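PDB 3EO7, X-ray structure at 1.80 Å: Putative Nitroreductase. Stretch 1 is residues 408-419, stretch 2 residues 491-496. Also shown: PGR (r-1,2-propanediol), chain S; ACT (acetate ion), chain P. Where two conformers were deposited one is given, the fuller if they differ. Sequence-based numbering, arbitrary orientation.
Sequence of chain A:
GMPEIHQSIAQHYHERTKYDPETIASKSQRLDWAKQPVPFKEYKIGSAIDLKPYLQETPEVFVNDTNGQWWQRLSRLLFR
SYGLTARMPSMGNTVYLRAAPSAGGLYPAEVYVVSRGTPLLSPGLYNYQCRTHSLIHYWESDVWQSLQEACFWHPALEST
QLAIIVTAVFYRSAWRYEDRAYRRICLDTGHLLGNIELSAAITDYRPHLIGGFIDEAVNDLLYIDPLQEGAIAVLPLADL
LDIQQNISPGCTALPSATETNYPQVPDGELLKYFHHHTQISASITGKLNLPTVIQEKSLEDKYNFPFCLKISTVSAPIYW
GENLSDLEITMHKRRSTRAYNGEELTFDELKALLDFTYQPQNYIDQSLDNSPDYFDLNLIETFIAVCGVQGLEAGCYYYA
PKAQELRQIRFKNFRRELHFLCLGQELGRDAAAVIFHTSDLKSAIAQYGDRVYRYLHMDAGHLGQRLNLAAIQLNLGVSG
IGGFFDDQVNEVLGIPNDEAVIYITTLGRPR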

# COMPACT_ATOMS: atom_id res chain seq x y z
N GLN A 408 -19.35 -7.04 18.13
CA GLN A 408 -19.89 -8.22 17.41
C GLN A 408 -21.18 -7.86 16.69
O GLN A 408 -22.14 -7.42 17.32
CB GLN A 408 -20.16 -9.38 18.36
CG GLN A 408 -20.47 -10.70 17.69
CD GLN A 408 -20.79 -11.76 18.69
OE1 GLN A 408 -21.92 -11.83 19.19
NE2 GLN A 408 -19.82 -12.63 18.98
N ILE A 409 -21.17 -8.03 15.38
CA ILE A 409 -22.33 -7.72 14.55
C ILE A 409 -23.00 -8.98 13.99
O ILE A 409 -24.13 -8.90 13.58
CB ILE A 409 -22.05 -6.66 13.51
CG1 ILE A 409 -21.06 -7.13 12.45
CG2 ILE A 409 -21.64 -5.31 14.22
CD1 ILE A 409 -20.83 -6.05 11.33
N ARG A 410 -22.30 -10.11 13.98
CA ARG A 410 -22.89 -11.39 13.60
C ARG A 410 -22.18 -12.51 14.38
O ARG A 410 -20.97 -12.42 14.65
CB ARG A 410 -22.79 -11.70 12.12
CG ARG A 410 -23.55 -10.81 11.16
CD ARG A 410 -25.06 -10.88 11.28
NE ARG A 410 -25.70 -10.05 10.24
CZ ARG A 410 -25.86 -8.73 10.32
NH1 ARG A 410 -25.46 -8.04 11.39
NH2 ARG A 410 -26.44 -8.08 9.32
N PHE A 411 -22.95 -13.54 14.68
CA PHE A 411 -22.50 -14.72 15.38
C PHE A 411 -22.74 -15.91 14.45
O PHE A 411 -23.89 -16.33 14.24
CB PHE A 411 -23.23 -14.89 16.70
CG PHE A 411 -22.92 -16.17 17.41
CD1 PHE A 411 -21.62 -16.42 17.83
CD2 PHE A 411 -23.89 -17.14 17.62
CE1 PHE A 411 -21.32 -17.58 18.46
CE2 PHE A 411 -23.58 -18.31 18.27
CZ PHE A 411 -22.31 -18.53 18.69
N LYS A 412 -21.66 -16.45 13.91
CA LYS A 412 -21.72 -17.53 12.93
C LYS A 412 -20.32 -18.01 12.57
O LYS A 412 -19.37 -17.25 12.64
CB LYS A 412 -22.33 -17.01 11.62
CG LYS A 412 -22.74 -18.15 10.66
CD LYS A 412 -23.23 -17.65 9.34
CE LYS A 412 -23.78 -18.85 8.53
NZ LYS A 412 -24.34 -18.44 7.26
N ASN A 413 -20.21 -19.28 12.17
CA ASN A 413 -18.97 -19.82 11.60
C ASN A 413 -19.02 -19.50 10.10
O ASN A 413 -19.88 -20.03 9.38
CB ASN A 413 -18.91 -21.34 11.82
CG ASN A 413 -17.68 -21.97 11.20
OD1 ASN A 413 -17.28 -21.61 10.11
ND2 ASN A 413 -17.09 -22.94 11.88
N PHE A 414 -18.14 -18.63 9.64
CA PHE A 414 -18.15 -18.13 8.27
C PHE A 414 -17.15 -18.80 7.30
O PHE A 414 -16.95 -18.30 6.18
CB PHE A 414 -17.87 -16.62 8.27
CG PHE A 414 -19.04 -15.78 8.73
CD1 PHE A 414 -20.21 -15.75 7.98
CD2 PHE A 414 -18.94 -14.97 9.84
CE1 PHE A 414 -21.27 -14.95 8.35
CE2 PHE A 414 -20.01 -14.17 10.24
CZ PHE A 414 -21.16 -14.15 9.50
N ARG A 415 -16.53 -19.91 7.70
CA ARG A 415 -15.48 -20.53 6.87
C ARG A 415 -15.94 -20.82 5.46
O ARG A 415 -15.24 -20.49 4.48
CB ARG A 415 -14.95 -21.80 7.51
CG ARG A 415 -14.13 -21.56 8.77
CD ARG A 415 -13.44 -22.83 9.24
NE ARG A 415 -12.77 -22.57 10.51
CZ ARG A 415 -11.61 -21.94 10.61
NH1 ARG A 415 -10.96 -21.51 9.53
NH2 ARG A 415 -11.08 -21.74 11.81
N ARG A 416 -17.10 -21.47 5.33
CA ARG A 416 -17.63 -21.84 4.00
C ARG A 416 -17.88 -20.62 3.14
O ARG A 416 -17.53 -20.58 1.96
CB ARG A 416 -18.92 -22.65 4.16
CG ARG A 416 -19.47 -23.22 2.90
CD ARG A 416 -20.83 -23.93 3.14
NE ARG A 416 -21.78 -23.02 3.80
CZ ARG A 416 -22.49 -22.05 3.20
NH1 ARG A 416 -22.39 -21.83 1.89
NH2 ARG A 416 -23.30 -21.29 3.93
N GLU A 417 -18.47 -19.62 3.77
CA GLU A 417 -18.76 -18.37 3.13
C GLU A 417 -17.52 -17.65 2.66
O GLU A 417 -17.46 -17.20 1.53
CB GLU A 417 -19.53 -17.45 4.09
CG GLU A 417 -20.94 -17.92 4.41
CD GLU A 417 -21.12 -19.04 5.45
OE1 GLU A 417 -20.18 -19.64 6.05
OE2 GLU A 417 -22.31 -19.33 5.65
N LEU A 418 -16.52 -17.56 3.53
CA LEU A 418 -15.27 -16.85 3.22
C LEU A 418 -14.52 -17.56 2.09
O LEU A 418 -13.92 -16.94 1.23
CB LEU A 418 -14.41 -16.74 4.47
CG LEU A 418 -14.91 -15.77 5.57
CD1 LEU A 418 -14.20 -16.11 6.88
CD2 LEU A 418 -14.73 -14.29 5.12
N HIS A 419 -14.61 -18.88 2.08
CA HIS A 419 -14.03 -19.68 1.02
C HIS A 419 -14.60 -19.20 -0.32
O HIS A 419 -13.84 -18.92 -1.26
CB HIS A 419 -14.36 -21.14 1.32
CG HIS A 419 -13.70 -22.12 0.41
ND1 HIS A 419 -14.09 -23.44 0.37
CD2 HIS A 419 -12.67 -22.00 -0.45
CE1 HIS A 419 -13.34 -24.08 -0.51
NE2 HIS A 419 -12.47 -23.23 -1.02
N GLU A 491 -23.64 -8.82 2.55
CA GLU A 491 -24.79 -9.69 2.75
C GLU A 491 -24.51 -10.79 3.78
O GLU A 491 -25.28 -11.02 4.70
CB GLU A 491 -25.15 -10.33 1.38
CG GLU A 491 -25.63 -9.32 0.28
CD GLU A 491 -25.91 -9.96 -1.10
OE1 GLU A 491 -25.68 -11.18 -1.29
OE2 GLU A 491 -26.34 -9.23 -2.03
N VAL A 492 -23.38 -11.45 3.61
CA VAL A 492 -22.92 -12.54 4.49
C VAL A 492 -22.47 -12.05 5.88
O VAL A 492 -22.91 -12.52 6.93
CB VAL A 492 -21.74 -13.27 3.81
CG1 VAL A 492 -21.05 -14.24 4.77
CG2 VAL A 492 -22.20 -13.98 2.55
N LEU A 493 -21.60 -11.06 5.89
CA LEU A 493 -20.94 -10.62 7.12
C LEU A 493 -21.66 -9.55 7.92
O LEU A 493 -21.28 -9.26 9.04
CB LEU A 493 -19.51 -10.18 6.74
CG LEU A 493 -18.60 -11.31 6.20
CD1 LEU A 493 -17.19 -10.75 5.95
CD2 LEU A 493 -18.49 -12.55 7.16
N GLY A 494 -22.68 -8.93 7.35
CA GLY A 494 -23.40 -7.85 8.05
C GLY A 494 -22.73 -6.50 7.95
O GLY A 494 -22.98 -5.56 8.73
N ILE A 495 -21.83 -6.36 7.00
CA ILE A 495 -21.19 -5.07 6.79
C ILE A 495 -22.23 -4.12 6.20
O ILE A 495 -22.92 -4.49 5.24
CB ILE A 495 -19.96 -5.21 5.85
CG1 ILE A 495 -18.92 -6.17 6.44
CG2 ILE A 495 -19.36 -3.82 5.58
CD1 ILE A 495 -17.65 -6.35 5.56
N PRO A 496 -22.39 -2.92 6.80
CA PRO A 496 -23.35 -1.94 6.31
C PRO A 496 -23.28 -1.78 4.79
O PRO A 496 -22.18 -1.71 4.21
CB PRO A 496 -22.97 -0.67 7.06
CG PRO A 496 -22.40 -1.18 8.38
CD PRO A 496 -21.68 -2.45 8.00
C1 PGR S . -24.83 -8.54 19.28
C2 PGR S . -25.08 -9.90 18.61
C3 PGR S . -24.62 -9.87 17.14
O1 PGR S . -23.45 -8.26 19.48
O2 PGR S . -24.51 -11.02 19.31
C ACT P . -26.09 -4.41 9.57
O ACT P . -25.23 -4.70 10.48
OXT ACT P . -27.02 -5.23 9.31
CH3 ACT P . -26.05 -3.14 8.77

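This is a small contact held by shape rather than by hydrogen bonds: a strand, a turn and the start of a helix in stretch 1 pack against the last turn of a helix and its glycine exit in stretch 2, burying 388 Å² in all with no hydrogen bond across.

The backbones approach at two places. Near the strand, the CA atoms of Ile 409 and Gly 494 lie 6.6 Å apart; near the helix of stretch 1, Glu 417 CA and Val 492 CA are separated by 7.3 Å.

Phe 414 is the apolar centre. It sits at the N-cap position, and Phe 414 O accepts a backbone hydrogen bond from Leu 418 N at 2.8 Å, a bond that belongs to the first turn of the helix. Its CB points toward stretch 2, and Leu 493 CD2 lies over one face, 3.5 Å from the centroid of the Phe 414 ring and only 6° off the normal, a nearly ideal CH-pi contact. Leu 493 starts with its CB directed away, yet its m, t rotamer brings the end of the chain back to the ring, and Leu 493 CD1 also meets Leu 418 CD2 at 4.4 Å. Val 492 packs alongside, with Val 492 CG1 at 3.6 Å from Phe 414 CD1 and also 3.6 Å from Glu 417 CB. Thus Glu 417 offers its aliphatic base to the contact while its carboxylate is engaged within stretch 1: Glu 417 OE2 forms salt bridges with Lys 412 NZ at 2.7 Å and Arg 416 NH2 at 2.8 Å. The charge is paired without requiring a partner from stretch 2.

At the strand end, glycine is a requirement of both backbone and packing. Gly 494 leaves the helix with positive phi, where a CB would jam against the preceding carbonyl O; an ideal CB on Gly 494 would also come within 2.5 Å of Arg 410 CZ. Instead, the bare Gly 494 CA lies over one face of the guanidinium, 3.3 Å from Arg 410 NH2. Ile 409 CD1 reaches Gly 494 O at 3.4 Å, adding a methyl contact to the same turn.

With Gly 494 CA over its face, the guanidinium has its N-H groups directed around the edge, where they can bond. Arg 410 NH1 donates to Ile 409 O at 2.7 Å, a bond to the carbonyl of the preceding residue, made with the side chain turned back along its own strand, while Arg 410 NH2 donates to acetate OXT at 2.9 Å. The acetate, probably from the crystallisation liquor, also accepts a weak bond through its O from Arg 410 NH1 at 3.5 Å.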